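Local coordinates for DegV family protein (Streptococcus agalactiae, PDB 3LUP) that binds a long-chain fatty acid, held here as elaidic acid, and may take part in lipid transport or fatty acid metabolism, at residues I9-A14 and G89-A94; L29-I34 and S65-A70; I162-L167 and T270-G275. All blocks are in the same frame, centred on the assembly; numbering follows the deposited sequence.

Contact 1. Residues I9-A14 and G89-A94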
ATOM      1  N   ILE A   9     -11.212   6.201   6.868  1.00 32.45           N
ATOM      2  CA  ILE A   9     -10.280   5.426   7.677  1.00 33.02           C
ATOM      3  C   ILE A   9      -9.319   4.599   6.818  1.00 33.05           C
ATOM      4  O   ILE A   9      -9.708   3.964   5.812  1.00 32.37           O
ATOM      5  CB  ILE A   9     -10.981   4.542   8.747  1.00 33.08           C
ATOM      6  CG1 ILE A   9     -11.817   5.392   9.696  1.00 34.40           C
ATOM      7  CG2 ILE A   9      -9.968   3.836   9.611  1.00 32.79           C
ATOM      8  CD1 ILE A   9     -13.206   5.675   9.223  1.00 36.96           C
ATOM      9  N   THR A  10      -8.059   4.645   7.239  1.00 32.92           N
ATOM     10  CA  THR A  10      -6.990   3.931   6.586  1.00 33.06           C
ATOM     11  C   THR A  10      -5.979   3.491   7.629  1.00 32.89           C
ATOM     12  O   THR A  10      -6.199   3.688   8.812  1.00 32.92           O
ATOM     13  CB  THR A  10      -6.320   4.794   5.492  1.00 33.08           C
ATOM     14  OG1 THR A  10      -5.333   4.001   4.812  1.00 33.94           O
ATOM     15  CG2 THR A  10      -5.675   6.036   6.088  1.00 32.22           C
ATOM     16  N   ASP A  11      -4.884   2.886   7.191  1.00 32.95           N
ATOM     17  CA  ASP A  11      -3.849   2.463   8.109  1.00 33.62           C
ATOM     18  C   ASP A  11      -2.539   3.085   7.673  1.00 33.43           C
ATOM     19  O   ASP A  11      -2.467   3.702   6.625  1.00 33.64           O
ATOM     20  CB  ASP A  11      -3.771   0.935   8.185  1.00 33.76           C
ATOM     21  CG  ASP A  11      -3.683   0.282   6.809  1.00 36.66           C
ATOM     22  OD1 ASP A  11      -2.724   0.601   6.047  1.00 36.80           O
ATOM     23  OD2 ASP A  11      -4.584  -0.546   6.496  1.00 38.19           O
ATOM     24  N   THR A  12      -1.510   2.943   8.494  1.00 33.54           N
ATOM     25  CA  THR A  12      -0.239   3.607   8.246  1.00 33.57           C
ATOM     26  C   THR A  12       0.562   3.020   7.069  1.00 33.76           C
ATOM     27  O   THR A  12       1.604   3.570   6.708  1.00 33.92           O
ATOM     28  CB  THR A  12       0.637   3.639   9.498  1.00 33.19           C
ATOM     29  OG1 THR A  12       0.932   2.299   9.885  1.00 34.45           O
ATOM     30  CG2 THR A  12      -0.077   4.345  10.634  1.00 32.68           C
ATOM     31  N   SER A  13       0.071   1.942   6.454  1.00 33.74           N
ATOM     32  CA  SER A  13       0.717   1.401   5.257  1.00 33.84           C
ATOM     33  C   SER A  13       0.384   2.227   4.017  1.00 33.70           C
ATOM     34  O   SER A  13       1.078   2.148   3.011  1.00 33.88           O
ATOM     35  CB  SER A  13       0.348  -0.070   5.039  1.00 34.13           C
ATOM     36  OG  SER A  13      -0.877  -0.213   4.320  1.00 35.31           O
ATOM     37  N   ALA A  14      -0.688   3.009   4.084  1.00 33.71           N
ATOM     38  CA  ALA A  14      -1.060   3.917   2.992  1.00 33.54           C
ATOM     39  C   ALA A  14      -0.108   5.100   2.968  1.00 33.22           C
ATOM     40  O   ALA A  14       0.197   5.671   4.011  1.00 33.95           O
ATOM     41  CB  ALA A  14      -2.466   4.399   3.178  1.00 33.22           C
ATOM     42  N   GLY A  89     -13.716   2.857   4.640  1.00 31.67           N
ATOM     43  CA  GLY A  89     -12.480   2.276   5.164  1.00 31.76           C
ATOM     44  C   GLY A  89     -11.671   1.697   4.022  1.00 32.23           C
ATOM     45  O   GLY A  89     -12.120   0.754   3.345  1.00 32.02           O
ATOM     46  N   LEU A  90     -10.492   2.286   3.800  1.00 32.32           N
ATOM     47  CA  LEU A  90      -9.563   1.887   2.723  1.00 32.41           C
ATOM     48  C   LEU A  90      -8.220   1.395   3.291  1.00 32.40           C
ATOM     49  O   LEU A  90      -7.260   2.161   3.463  1.00 31.20           O
ATOM     50  CB  LEU A  90      -9.344   3.037   1.741  1.00 32.35           C
ATOM     51  CG  LEU A  90     -10.536   3.490   0.900  1.00 32.86           C
ATOM     52  CD1 LEU A  90     -10.140   4.704   0.071  1.00 33.68           C
ATOM     53  CD2 LEU A  90     -11.042   2.372   0.007  1.00 32.58           C
ATOM     54  N   PHE A  91      -8.182   0.101   3.587  1.00 33.00           N
ATOM     55  CA  PHE A  91      -7.050  -0.499   4.261  1.00 33.77           C
ATOM     56  C   PHE A  91      -6.216  -1.370   3.326  1.00 34.56           C
ATOM     57  O   PHE A  91      -6.644  -1.711   2.208  1.00 34.52           O
ATOM     58  CB  PHE A  91      -7.527  -1.335   5.448  1.00 33.70           C
ATOM     59  CG  PHE A  91      -8.452  -0.601   6.370  1.00 33.74           C
ATOM     60  CD1 PHE A  91      -7.956   0.369   7.243  1.00 33.35           C
ATOM     61  CD2 PHE A  91      -9.818  -0.875   6.361  1.00 32.52           C
ATOM     62  CE1 PHE A  91      -8.805   1.066   8.081  1.00 33.83           C
ATOM     63  CE2 PHE A  91     -10.678  -0.203   7.201  1.00 33.75           C
ATOM     64  CZ  PHE A  91     -10.177   0.782   8.068  1.00 34.77           C
ATOM     65  N   ILE A  92      -5.021  -1.708   3.812  1.00 34.94           N
ATOM     66  CA  ILE A  92      -4.128  -2.703   3.223  1.00 35.42           C
ATOM     67  C   ILE A  92      -4.854  -3.909   2.548  1.00 35.59           C
ATOM     68  O   ILE A  92      -5.864  -4.421   3.059  1.00 35.50           O
ATOM     69  CB  ILE A  92      -3.108  -3.154   4.313  1.00 35.59           C
ATOM     70  CG1 ILE A  92      -2.012  -4.046   3.741  1.00 36.55           C
ATOM     71  CG2 ILE A  92      -3.803  -3.846   5.482  1.00 35.81           C
ATOM     72  CD1 ILE A  92      -0.683  -3.913   4.480  1.00 37.45           C
ATOM     73  N   ALA A  93      -4.340  -4.326   1.387  1.00 35.45           N
ATOM     74  CA  ALA A  93      -4.840  -5.485   0.619  1.00 35.34           C
ATOM     75  C   ALA A  93      -5.229  -6.723   1.429  1.00 35.27           C
ATOM     76  O   ALA A  93      -4.442  -7.216   2.232  1.00 36.02           O
ATOM     77  CB  ALA A  93      -3.794  -5.881  -0.418  1.00 35.36           C
ATOM     78  N   ALA A  94      -6.428  -7.246   1.185  1.00 35.18           N
ATOM     79  CA  ALA A  94      -6.873  -8.555   1.721  1.00 34.68           C
ATOM     80  C   ALA A  94      -5.872  -9.697   1.482  1.00 34.80           C
ATOM     81  O   ALA A  94      -5.757 -10.604   2.300  1.00 34.54           O
ATOM     82  CB  ALA A  94      -8.237  -8.935   1.126  1.00 34.26           C
TER
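The F91 ring has the carbonyl oxygen of I9 over one face, 3.7 Å above the plane and offset toward the rim, while OD2 of D11 lies at its edge, in plane. CG2 of I9 meets CE1 and CZ of the F91 ring, 3.4 Å from CE1, the two side chains running side by side and pointing the same way. D11 CG, set between its backbone N and carbonyl carbon (chi1 51°), is turned toward the I92 backbone, and the carboxylate is inclined 30° to the ring. Across the contact, OD2 accepts the backbone N-H of I92 through its syn lone pair at 3.0 Å, nearly straight (164°). Within its own segment, OD1 accepts S13 OG on the syn side at 2.7 Å and S13 N through the anti lone pair, an Asx turn. S13 OG, also bonded to T123, packs on CB and CD1 of I92, and the I92 side chain also touches the bound fatty acid. T10 OG1 donates to L90 O (3.0 Å), and L90 N to I9 O (2.7 Å). The pairing is parallel: I9 of strand 6-11 bridges to G89 at the end of strand 86-89, inside a four-stranded parallel sheet. Strand 26-29 flanks 6-11 on its other side, helix 124-138 packs on T10 and L90, and helix 99-103 on F91, whose ring F99 meets edge-to-face.

Contact 2. Residues L29-I34 and S65-A70; sequences LDIPII and SQPSLA. With ELA (Elaidic acid), chain B.
P67, S65 and P32 carry most of a contact that has a single direct hydrogen bond between its segments: S65 N donates to P32 O at 3.2 Å, tilted 30° from the carbonyl plane. Next to this bond the S65 hydroxyl oxygen lies against the P32 ring, OG being 3.3 Å from CG. CG1 of I31 rests alongside the P67 ring, 3.8 Å from CD, and P67 CB reaches L29 CB at 3.9 Å. With CG1 beside the backbone N (chi1 -57°), I31 CG2 lies anti to that N and reaches both S65 O (3.3 Å) and C5 of the elaidic acid (3.9 Å). Near the ligand's carboxylate end the backbone of S65 and Q66 borders C3, with S65 C at 3.3 Å, and Q66 CG lies near CA and OXT. The amide OE1 of Q66 is bonded to N102, while the ligand has a hydrogen bond from R175. One segment runs from strand 26-29, an outermost strand of the parallel sheet, to strand 33-34; the other leaves strand 63-64, the antiparallel partner of 33-34, and enters helix 69-81, N-capped by S68. Helix 99-103 packs on L29, Q66 and P67 through F99.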
ATOM      1  N   LEU A  29      -5.233   4.206  11.331  1.00 34.51           N
ATOM      2  CA  LEU A  29      -4.923   3.134  12.279  1.00 35.47           C
ATOM      3  C   LEU A  29      -3.452   2.744  12.194  1.00 35.91           C
ATOM      4  O   LEU A  29      -2.918   2.626  11.092  1.00 36.20           O
ATOM      5  CB  LEU A  29      -5.764   1.899  11.949  1.00 35.33           C
ATOM      6  CG  LEU A  29      -7.175   1.722  12.495  1.00 36.10           C
ATOM      7  CD1 LEU A  29      -7.880   3.041  12.675  1.00 38.36           C
ATOM      8  CD2 LEU A  29      -7.978   0.796  11.586  1.00 35.87           C
ATOM      9  N   ASP A  30      -2.812   2.516  13.344  1.00 36.26           N
ATOM     10  CA  ASP A  30      -1.406   2.100  13.371  1.00 36.99           C
ATOM     11  C   ASP A  30      -1.187   0.606  13.156  1.00 37.08           C
ATOM     12  O   ASP A  30      -1.935  -0.227  13.666  1.00 37.63           O
ATOM     13  CB  ASP A  30      -0.733   2.535  14.671  1.00 37.19           C
ATOM     14  CG  ASP A  30      -0.760   4.043  14.867  1.00 38.80           C
ATOM     15  OD1 ASP A  30      -0.636   4.799  13.871  1.00 39.59           O
ATOM     16  OD2 ASP A  30      -0.918   4.476  16.030  1.00 40.66           O
ATOM     17  N   ILE A  31      -0.149   0.282  12.390  1.00 37.36           N
ATOM     18  CA  ILE A  31       0.295  -1.108  12.197  1.00 37.30           C
ATOM     19  C   ILE A  31       1.569  -1.381  12.990  1.00 37.51           C
ATOM     20  O   ILE A  31       2.600  -0.769  12.736  1.00 37.67           O
ATOM     21  CB  ILE A  31       0.519  -1.455  10.694  1.00 37.15           C
ATOM     22  CG1 ILE A  31      -0.771  -1.200   9.892  1.00 36.08           C
ATOM     23  CG2 ILE A  31       1.028  -2.904  10.547  1.00 36.55           C
ATOM     24  CD1 ILE A  31      -0.673  -1.413   8.403  1.00 34.53           C
ATOM     25  N   PRO A  32       1.492  -2.288  13.970  1.00 37.93           N
ATOM     26  CA  PRO A  32       2.664  -2.636  14.766  1.00 38.25           C
ATOM     27  C   PRO A  32       3.714  -3.452  14.002  1.00 38.68           C
ATOM     28  O   PRO A  32       3.375  -4.276  13.150  1.00 38.48           O
ATOM     29  CB  PRO A  32       2.074  -3.477  15.905  1.00 38.24           C
ATOM     30  CG  PRO A  32       0.612  -3.116  15.945  1.00 37.90           C
ATOM     31  CD  PRO A  32       0.268  -2.916  14.500  1.00 38.24           C
ATOM     32  N   ILE A  33       4.983  -3.193  14.298  1.00 39.15           N
ATOM     33  CA  ILE A  33       6.056  -4.054  13.845  1.00 40.05           C
ATOM     34  C   ILE A  33       6.636  -4.807  15.049  1.00 40.40           C
ATOM     35  O   ILE A  33       6.771  -4.251  16.140  1.00 40.41           O
ATOM     36  CB  ILE A  33       7.168  -3.278  13.079  1.00 40.35           C
ATOM     37  CG1 ILE A  33       8.247  -2.778  14.027  1.00 41.15           C
ATOM     38  CG2 ILE A  33       6.600  -2.111  12.247  1.00 40.23           C
ATOM     39  CD1 ILE A  33       9.549  -2.547  13.335  1.00 42.75           C
ATOM     40  N   ILE A  34       6.951  -6.079  14.861  1.00 41.04           N
ATOM     41  CA  ILE A  34       7.482  -6.880  15.958  1.00 42.03           C
ATOM     42  C   ILE A  34       8.915  -7.307  15.666  1.00 42.58           C
ATOM     43  O   ILE A  34       9.159  -8.185  14.827  1.00 42.12           O
ATOM     44  CB  ILE A  34       6.614  -8.136  16.262  1.00 42.16           C
ATOM     45  CG1 ILE A  34       5.116  -7.794  16.274  1.00 42.62           C
ATOM     46  CG2 ILE A  34       7.034  -8.759  17.585  1.00 41.82           C
ATOM     47  CD1 ILE A  34       4.219  -8.936  15.796  1.00 43.73           C
ATOM     48  N   SER A  65       1.810  -7.020  12.590  1.00 40.01           N
ATOM     49  CA  SER A  65       0.510  -7.523  12.994  1.00 40.21           C
ATOM     50  C   SER A  65      -0.537  -6.576  12.466  1.00 39.74           C
ATOM     51  O   SER A  65      -0.235  -5.420  12.182  1.00 39.75           O
ATOM     52  CB  SER A  65       0.411  -7.626  14.508  1.00 40.33           C
ATOM     53  OG  SER A  65       0.520  -6.333  15.059  1.00 42.24           O
ATOM     54  N   GLN A  66      -1.759  -7.087  12.322  1.00 39.47           N
ATOM     55  CA  GLN A  66      -2.905  -6.313  11.867  1.00 39.12           C
ATOM     56  C   GLN A  66      -3.124  -5.134  12.803  1.00 39.17           C
ATOM     57  O   GLN A  66      -2.789  -5.222  13.987  1.00 39.52           O
ATOM     58  CB  GLN A  66      -4.153  -7.197  11.856  1.00 38.95           C
ATOM     59  CG  GLN A  66      -4.134  -8.284  10.798  1.00 38.60           C
ATOM     60  CD  GLN A  66      -5.186  -9.355  11.021  1.00 38.45           C
ATOM     61  OE1 GLN A  66      -6.365  -9.064  11.279  1.00 39.10           O
ATOM     62  NE2 GLN A  66      -4.768 -10.606  10.910  1.00 36.43           N
ATOM     63  N   PRO A  67      -3.659  -4.013  12.283  1.00 39.07           N
ATOM     64  CA  PRO A  67      -4.078  -2.961  13.215  1.00 39.04           C
ATOM     65  C   PRO A  67      -5.129  -3.501  14.184  1.00 38.80           C
ATOM     66  O   PRO A  67      -5.722  -4.546  13.924  1.00 38.87           O
ATOM     67  CB  PRO A  67      -4.670  -1.870  12.308  1.00 39.00           C
ATOM     68  CG  PRO A  67      -4.570  -2.371  10.924  1.00 38.87           C
ATOM     69  CD  PRO A  67      -3.650  -3.548  10.890  1.00 38.99           C
ATOM     70  N   SER A  68      -5.328  -2.812  15.302  1.00 38.63           N
ATOM     71  CA  SER A  68      -6.259  -3.262  16.343  1.00 38.32           C
ATOM     72  C   SER A  68      -7.748  -3.227  15.906  1.00 37.97           C
ATOM     73  O   SER A  68      -8.270  -2.180  15.495  1.00 37.84           O
ATOM     74  CB  SER A  68      -6.026  -2.441  17.619  1.00 38.18           C
ATOM     75  OG  SER A  68      -7.028  -2.680  18.591  1.00 38.87           O
ATOM     76  N   LEU A  69      -8.421  -4.375  15.987  1.00 37.35           N
ATOM     77  CA  LEU A  69      -9.864  -4.428  15.773  1.00 37.17           C
ATOM     78  C   LEU A  69     -10.562  -3.543  16.794  1.00 37.05           C
ATOM     79  O   LEU A  69     -11.521  -2.847  16.467  1.00 37.22           O
ATOM     80  CB  LEU A  69     -10.401  -5.852  15.909  1.00 37.22           C
ATOM     81  CG  LEU A  69     -10.007  -6.909  14.873  1.00 37.56           C
ATOM     82  CD1 LEU A  69     -10.504  -8.284  15.303  1.00 36.24           C
ATOM     83  CD2 LEU A  69     -10.515  -6.540  13.481  1.00 37.30           C
ATOM     84  N   ALA A  70     -10.066  -3.574  18.029  1.00 36.79           N
ATOM     85  CA  ALA A  70     -10.624  -2.788  19.120  1.00 36.44           C
ATOM     86  C   ALA A  70     -10.495  -1.290  18.856  1.00 36.34           C
ATOM     87  O   ALA A  70     -11.395  -0.526  19.195  1.00 36.31           O
ATOM     88  CB  ALA A  70      -9.971  -3.165  20.440  1.00 36.10           C
TER
HETATM   89  CA  ELA B 301      -0.536  -9.109   9.075  1.00 52.96           C
HETATM   90  C   ELA B 301      -0.237 -10.312   9.976  1.00 54.95           C
HETATM   91  O   ELA B 301       0.925 -10.794  10.120  1.00 54.14           O
HETATM   92  C3  ELA B 301       0.159  -7.821   9.511  1.00 48.32           C
HETATM   93  C4  ELA B 301      -0.410  -6.612   8.776  1.00 46.96           C
HETATM   94  C5  ELA B 301       0.669  -5.815   8.015  1.00 46.74           C
HETATM   95  C6  ELA B 301       0.932  -6.409   6.624  1.00 44.62           C
HETATM   96  C7  ELA B 301       2.204  -5.970   5.908  1.00 42.43           C
HETATM   97  C8  ELA B 301       2.332  -6.709   4.571  1.00 42.25           C
HETATM   98  C9  ELA B 301       2.946  -5.823   3.495  1.00 41.37           C
HETATM   99  C10 ELA B 301       3.418  -6.371   2.201  1.00 40.25           C
HETATM  100  C11 ELA B 301       4.486  -5.632   1.420  1.00 39.40           C
HETATM  101  C12 ELA B 301       4.124  -5.453  -0.048  1.00 37.95           C
HETATM  102  C13 ELA B 301       3.830  -4.011  -0.426  1.00 37.06           C
HETATM  103  C14 ELA B 301       4.197  -3.681  -1.866  1.00 36.64           C
HETATM  104  C15 ELA B 301       3.962  -2.189  -2.140  1.00 36.35           C
HETATM  105  C16 ELA B 301       3.991  -1.817  -3.624  1.00 34.37           C
HETATM  106  C17 ELA B 301       2.642  -1.272  -4.081  1.00 34.94           C
HETATM  107  C18 ELA B 301       2.783  -0.138  -5.090  1.00 34.37           C
HETATM  108  OXT ELA B 301      -1.188 -10.860  10.582  1.00 55.09           O

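Contact 3. Residues I162-L167 and T270-G275. With ELA (Elaidic acid), chain B.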
ATOM      1  N   ILE A 162       6.967  -4.655  -8.346  1.00 33.64           N
ATOM      2  CA  ILE A 162       8.067  -4.625  -7.381  1.00 33.65           C
ATOM      3  C   ILE A 162       9.258  -5.431  -7.854  1.00 33.54           C
ATOM      4  O   ILE A 162       9.107  -6.482  -8.462  1.00 33.80           O
ATOM      5  CB  ILE A 162       7.664  -5.241  -5.999  1.00 33.86           C
ATOM      6  CG1 ILE A 162       6.191  -4.964  -5.647  1.00 33.74           C
ATOM      7  CG2 ILE A 162       8.623  -4.777  -4.886  1.00 32.75           C
ATOM      8  CD1 ILE A 162       5.564  -6.069  -4.791  1.00 33.22           C
ATOM      9  N   VAL A 163      10.446  -4.940  -7.554  1.00 33.39           N
ATOM     10  CA  VAL A 163      11.651  -5.723  -7.730  1.00 33.70           C
ATOM     11  C   VAL A 163      12.417  -5.607  -6.437  1.00 34.40           C
ATOM     12  O   VAL A 163      12.753  -4.504  -6.005  1.00 34.86           O
ATOM     13  CB  VAL A 163      12.514  -5.241  -8.909  1.00 33.31           C
ATOM     14  CG1 VAL A 163      13.909  -5.898  -8.865  1.00 32.62           C
ATOM     15  CG2 VAL A 163      11.805  -5.528 -10.220  1.00 32.26           C
ATOM     16  N   VAL A 164      12.663  -6.745  -5.804  1.00 35.11           N
ATOM     17  CA  VAL A 164      13.270  -6.736  -4.490  1.00 36.11           C
ATOM     18  C   VAL A 164      14.761  -7.054  -4.575  1.00 37.29           C
ATOM     19  O   VAL A 164      15.250  -7.589  -5.587  1.00 37.46           O
ATOM     20  CB  VAL A 164      12.518  -7.654  -3.474  1.00 35.78           C
ATOM     21  CG1 VAL A 164      11.065  -7.248  -3.382  1.00 34.46           C
ATOM     22  CG2 VAL A 164      12.654  -9.128  -3.835  1.00 35.39           C
ATOM     23  N   ASN A 165      15.483  -6.713  -3.519  1.00 38.27           N
ATOM     24  CA  ASN A 165      16.879  -7.030  -3.492  1.00 39.53           C
ATOM     25  C   ASN A 165      17.105  -8.480  -3.067  1.00 40.45           C
ATOM     26  O   ASN A 165      17.873  -9.216  -3.698  1.00 40.73           O
ATOM     27  CB  ASN A 165      17.640  -6.057  -2.622  1.00 39.13           C
ATOM     28  CG  ASN A 165      19.103  -6.114  -2.883  1.00 40.80           C
ATOM     29  OD1 ASN A 165      19.905  -6.230  -1.955  1.00 42.96           O
ATOM     30  ND2 ASN A 165      19.479  -6.069  -4.165  1.00 41.69           N
ATOM     31  N   ASP A 166      16.420  -8.895  -2.007  1.00 41.55           N
ATOM     32  CA  ASP A 166      16.475 -10.286  -1.583  1.00 42.24           C
ATOM     33  C   ASP A 166      15.108 -10.793  -1.143  1.00 41.99           C
ATOM     34  O   ASP A 166      14.359 -10.114  -0.427  1.00 41.75           O
ATOM     35  CB  ASP A 166      17.555 -10.508  -0.506  1.00 43.17           C
ATOM     36  CG  ASP A 166      17.064 -10.202   0.905  1.00 44.43           C
ATOM     37  OD1 ASP A 166      16.478  -9.106   1.093  1.00 46.03           O
ATOM     38  OD2 ASP A 166      17.276 -11.059   1.807  1.00 44.18           O
ATOM     39  N   LEU A 167      14.808 -12.006  -1.580  1.00 41.86           N
ATOM     40  CA  LEU A 167      13.459 -12.536  -1.513  1.00 41.83           C
ATOM     41  C   LEU A 167      13.056 -13.172  -0.180  1.00 41.66           C
ATOM     42  O   LEU A 167      11.893 -13.519   0.004  1.00 41.88           O
ATOM     43  CB  LEU A 167      13.268 -13.548  -2.640  1.00 42.08           C
ATOM     44  CG  LEU A 167      13.186 -13.021  -4.068  1.00 42.23           C
ATOM     45  CD1 LEU A 167      13.949 -13.951  -5.002  1.00 43.40           C
ATOM     46  CD2 LEU A 167      11.736 -12.884  -4.490  1.00 41.48           C
ATOM     47  N   THR A 270       9.777  -4.425   6.235  1.00 30.64           N
ATOM     48  CA  THR A 270       9.699  -5.753   6.854  1.00 31.13           C
ATOM     49  C   THR A 270       9.422  -6.898   5.865  1.00 31.82           C
ATOM     50  O   THR A 270      10.033  -7.957   5.960  1.00 31.81           O
ATOM     51  CB  THR A 270       8.647  -5.785   8.013  1.00 31.05           C
ATOM     52  OG1 THR A 270       9.064  -4.913   9.073  1.00 29.70           O
ATOM     53  CG2 THR A 270       8.485  -7.193   8.581  1.00 30.99           C
ATOM     54  N   HIS A 271       8.505  -6.695   4.925  1.00 32.65           N
ATOM     55  CA  HIS A 271       8.105  -7.779   4.023  1.00 33.56           C
ATOM     56  C   HIS A 271       8.866  -7.782   2.698  1.00 33.74           C
ATOM     57  O   HIS A 271       8.984  -8.817   2.031  1.00 33.87           O
ATOM     58  CB  HIS A 271       6.590  -7.752   3.806  1.00 33.94           C
ATOM     59  CG  HIS A 271       5.821  -8.013   5.063  1.00 35.94           C
ATOM     60  ND1 HIS A 271       5.497  -9.284   5.487  1.00 37.06           N
ATOM     61  CD2 HIS A 271       5.374  -7.170   6.025  1.00 37.08           C
ATOM     62  CE1 HIS A 271       4.850  -9.210   6.638  1.00 38.15           C
ATOM     63  NE2 HIS A 271       4.758  -7.937   6.982  1.00 37.82           N
ATOM     64  N   LEU A 272       9.397  -6.625   2.332  1.00 33.61           N
ATOM     65  CA  LEU A 272      10.094  -6.486   1.078  1.00 33.81           C
ATOM     66  C   LEU A 272      11.608  -6.626   1.252  1.00 33.88           C
ATOM     67  O   LEU A 272      12.310  -7.062   0.332  1.00 33.89           O
ATOM     68  CB  LEU A 272       9.730  -5.142   0.446  1.00 33.74           C
ATOM     69  CG  LEU A 272       8.807  -5.116  -0.774  1.00 34.65           C
ATOM     70  CD1 LEU A 272       7.531  -5.932  -0.580  1.00 34.40           C
ATOM     71  CD2 LEU A 272       8.504  -3.673  -1.166  1.00 34.34           C
ATOM     72  N   GLY A 273      12.096  -6.272   2.440  1.00 33.48           N
ATOM     73  CA  GLY A 273      13.519  -6.186   2.693  1.00 33.38           C
ATOM     74  C   GLY A 273      13.999  -4.797   2.333  1.00 33.72           C
ATOM     75  O   GLY A 273      13.244  -4.010   1.737  1.00 33.92           O
ATOM     76  N   GLU A 274      15.242  -4.490   2.715  1.00 33.30           N
ATOM     77  CA  GLU A 274      15.910  -3.277   2.276  1.00 33.32           C
ATOM     78  C   GLU A 274      16.397  -3.490   0.842  1.00 33.26           C
ATOM     79  O   GLU A 274      16.575  -4.636   0.405  1.00 33.04           O
ATOM     80  CB  GLU A 274      17.085  -2.929   3.203  1.00 33.45           C
ATOM     81  CG  GLU A 274      17.833  -1.656   2.824  1.00 34.90           C
ATOM     82  CD  GLU A 274      18.710  -1.125   3.941  1.00 38.38           C
ATOM     83  OE1 GLU A 274      18.781  -1.791   4.991  1.00 40.50           O
ATOM     84  OE2 GLU A 274      19.332  -0.043   3.779  1.00 39.88           O
ATOM     85  N   GLY A 275      16.614  -2.384   0.127  1.00 33.00           N
ATOM     86  CA  GLY A 275      17.015  -2.411  -1.271  1.00 32.68           C
ATOM     87  C   GLY A 275      15.887  -2.657  -2.272  1.00 32.75           C
ATOM     88  O   GLY A 275      16.164  -2.806  -3.469  1.00 33.12           O
TER
HETATM   89  CA  ELA B 301      -0.536  -9.109   9.075  1.00 52.96           C
HETATM   90  C   ELA B 301      -0.237 -10.312   9.976  1.00 54.95           C
HETATM   91  O   ELA B 301       0.925 -10.794  10.120  1.00 54.14           O
HETATM   92  C3  ELA B 301       0.159  -7.821   9.511  1.00 48.32           C
HETATM   93  C4  ELA B 301      -0.410  -6.612   8.776  1.00 46.96           C
HETATM   94  C5  ELA B 301       0.669  -5.815   8.015  1.00 46.74           C
HETATM   95  C6  ELA B 301       0.932  -6.409   6.624  1.00 44.62           C
HETATM   96  C7  ELA B 301       2.204  -5.970   5.908  1.00 42.43           C
HETATM   97  C8  ELA B 301       2.332  -6.709   4.571  1.00 42.25           C
HETATM   98  C9  ELA B 301       2.946  -5.823   3.495  1.00 41.37           C
HETATM   99  C10 ELA B 301       3.418  -6.371   2.201  1.00 40.25           C
HETATM  100  C11 ELA B 301       4.486  -5.632   1.420  1.00 39.40           C
HETATM  101  C12 ELA B 301       4.124  -5.453  -0.048  1.00 37.95           C
HETATM  102  C13 ELA B 301       3.830  -4.011  -0.426  1.00 37.06           C
HETATM  103  C14 ELA B 301       4.197  -3.681  -1.866  1.00 36.64           C
HETATM  104  C15 ELA B 301       3.962  -2.189  -2.140  1.00 36.35           C
HETATM  105  C16 ELA B 301       3.991  -1.817  -3.624  1.00 34.37           C
HETATM  106  C17 ELA B 301       2.642  -1.272  -4.081  1.00 34.94           C
HETATM  107  C18 ELA B 301       2.783  -0.138  -5.090  1.00 34.37           C
HETATM  108  OXT ELA B 301      -1.188 -10.860  10.582  1.00 55.09           O
HETATM  109  O   HOH W   1      14.716  -6.375  -0.653  1.00 17.40           O
HETATM  110  O   HOH W   2      11.556  -9.888  -0.097  1.00 34.52           O
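L272 reaches I162 with CD2, which lies 3.9 Å from I162 CG2 where the two side chains cross obliquely. CG1 of V164 comes up to L272 CG at 4.1 Å, that pair crossing at about a right angle. The remaining branch of L272, CD1, turns to the ligand and meets C12 of the elaidic acid at 3.5 Å. I162 CD1 lies near C14, farther along the hydrocarbon tail, so one hydrophobic cluster both joins the segments and flanks the lipid. On the preceding residue, the H271 ring lies with one face against ligand C8, 3.4 Å above the plane and offset toward the rim, and has T270 CG2 over the opposite face; its NE2 is hydrogen-bonded to T64. Here helix 266-272 ends against the end of strand 159-163, a strand of the six-stranded mixed sheet, in the second of the two sheet-containing parts between which the DegV fold holds its fatty acid. G273 leaves the helix with positive phi (88°), a backbone shape that suits glycine. G275, also at positive phi, lets the chain pass close to N165, whose CB is 3.5 Å from E274 O. No direct hydrogen bond links the segments; two waters do so instead. The first accepts from N165 N and donates to L272 O (2.7 Å) and E274 O. The second donates to D166 O (2.8 Å), whose residue also pairs OD2 with N168, and to L272 O, bringing two water donors to this carbonyl at the helix end.

Contact 1 is wholly buried near the middle of the chain, whereas contacts 2 and 3 are partly buried and lie farther out. Contact 2 falls, in sequence, between the two segments of contact 1, and the two touch where strand 6-11 pairs with 26-29 (T10 O to L29 N, 2.7 Å). Contact 3 belongs to the other sheet, its centre about 21 Å from the centres of both. Direct bonds to backbone and carboxylate dominate in contact 1, proline and aliphatic packing in contact 2, and aliphatic packing round L272 together with water bridges in contact 3. All three supply pocket residues: contact 2 beside the ligand's carboxylate end, contact 3 along its hydrocarbon chain, contact 1 through I92.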